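Local coordinates for organophosphorus hydrolase (Pseudomonas pseudoalcaligenes, PDB 4LE6) that hydrolyses phosphotriesters and binds zinc ions in the active site of a metallo-beta-lactamase fold, at the interface of chains A and B. Residues are numbered along the deposited sequence; one frame, centred on the assembly and turned at random. Chains: chain A/B, Organophosphorus hydrolase.

The interface of chains A and B. Residues chain A 95, 97-100, 127; chain B 25-27.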
# COMPACT_ATOMS: atom_id res chain seq x y z
N ASN A 95 9.72 -16.97 -6.44
CA ASN A 95 11.00 -17.65 -6.63
C ASN A 95 11.19 -18.54 -5.41
O ASN A 95 11.42 -18.04 -4.30
CB ASN A 95 12.13 -16.61 -6.75
CG ASN A 95 13.49 -17.24 -7.00
OD1 ASN A 95 13.75 -18.35 -6.55
ND2 ASN A 95 14.37 -16.53 -7.72
N GLY A 97 13.46 -20.89 -5.09
CA GLY A 97 14.76 -21.53 -5.18
C GLY A 97 14.76 -22.68 -6.19
O GLY A 97 15.63 -22.75 -7.06
N ASP A 98 13.78 -23.59 -6.08
CA ASP A 98 13.67 -24.69 -7.02
C ASP A 98 13.06 -24.27 -8.34
O ASP A 98 13.42 -24.79 -9.39
CB ASP A 98 12.81 -25.82 -6.43
CG ASP A 98 13.47 -26.49 -5.25
OD1 ASP A 98 14.50 -27.16 -5.44
OD2 ASP A 98 12.95 -26.35 -4.12
N ASN A 99 12.11 -23.35 -8.28
CA ASN A 99 11.39 -22.89 -9.46
C ASN A 99 11.14 -21.39 -9.44
O ASN A 99 11.00 -20.77 -8.38
CB ASN A 99 10.03 -23.58 -9.54
CG ASN A 99 10.14 -25.09 -9.66
OD1 ASN A 99 10.12 -25.81 -8.65
ND2 ASN A 99 10.26 -25.58 -10.89
N LEU A 100 11.05 -20.80 -10.63
CA LEU A 100 10.49 -19.46 -10.76
C LEU A 100 9.09 -19.64 -11.32
O LEU A 100 8.91 -20.10 -12.45
CB LEU A 100 11.35 -18.57 -11.66
CG LEU A 100 10.88 -17.11 -11.73
CD1 LEU A 100 11.05 -16.37 -10.39
CD2 LEU A 100 11.64 -16.38 -12.81
N TYR A 127 13.57 -9.58 -13.31
CA TYR A 127 13.51 -10.89 -13.94
C TYR A 127 13.22 -10.75 -15.42
O TYR A 127 12.87 -9.67 -15.88
CB TYR A 127 12.43 -11.74 -13.28
CG TYR A 127 12.79 -12.20 -11.90
CD1 TYR A 127 13.76 -13.17 -11.70
CD2 TYR A 127 12.19 -11.64 -10.78
CE1 TYR A 127 14.10 -13.59 -10.43
CE2 TYR A 127 12.52 -12.06 -9.51
CZ TYR A 127 13.48 -13.04 -9.35
OH TYR A 127 13.82 -13.46 -8.09
N ALA B 25 17.36 -24.27 -9.13
CA ALA B 25 17.43 -24.02 -10.56
C ALA B 25 16.76 -22.70 -10.92
O ALA B 25 16.90 -22.23 -12.05
CB ALA B 25 16.81 -25.15 -11.33
N ALA B 26 16.05 -22.09 -9.97
CA ALA B 26 15.53 -20.76 -10.18
C ALA B 26 16.75 -19.85 -10.25
O ALA B 26 17.79 -20.19 -9.69
CB ALA B 26 14.61 -20.33 -9.03
N PRO B 27 16.62 -18.69 -10.90
CA PRO B 27 17.68 -17.68 -10.81
C PRO B 27 17.83 -17.22 -9.37
O PRO B 27 16.95 -17.45 -8.54
CB PRO B 27 17.15 -16.51 -11.64
CG PRO B 27 16.04 -17.06 -12.46
CD PRO B 27 15.48 -18.21 -11.69
O HOH W 1 16.58 -18.72 -5.97
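With CG anti to the backbone N (chi1 -178°) and the amide turned to chi2 -32°, A:Asn95, the last residue of strand 85-95, points its carboxamide at the first modelled residues of chain B. A:Gly97, in the loop that follows, directs its carbonyl at the same segment. Here the N-terminal arm of one copy in the deposited assembly lies across the turn between strands 85-95 and 100-103 of the other, and the two-fold repeats the arrangement with the chains exchanged. Such an exchange of arms would fit a dimer, but the structure alone does not show that the pair forms in solution.

The amide nitrogen ND2 of A:Asn95 gives a nearly straight hydrogen bond to the backbone O of B:Pro27 (2.9 Å, 170° at H). The acceptor lies in the plane of the amide, although the donor stands above the plane of the proline carbonyl. ND2 of A:Asn95 also donates to the phenol OH of A:Tyr127 at 3.1 Å. OD1 of A:Asn95 takes the backbone N-H of A:Gly97, N to O 2.9 Å, almost along its C=O axis. Held at both OD1 and ND2 within its own chain, the carboxamide probably has its rotation set before it meets B:Pro27 O.

A water links OD1 of A:Asn95 to the same B:Pro27 O. On the turn, A:Gly97 O accepts from both B:Ala25 N, which approaches in the carbonyl plane, and B:Ala26 N, from above it at 3.0 Å. Between these polar groups the methyl CB of B:Ala26 sits beside CA of A:Gly97 and CG of A:Asn95. CD of B:Pro27 lies 4.1 Å from CB of A:Leu100, whose own CD1 rests over the rim of one face of the A:Tyr127 ring.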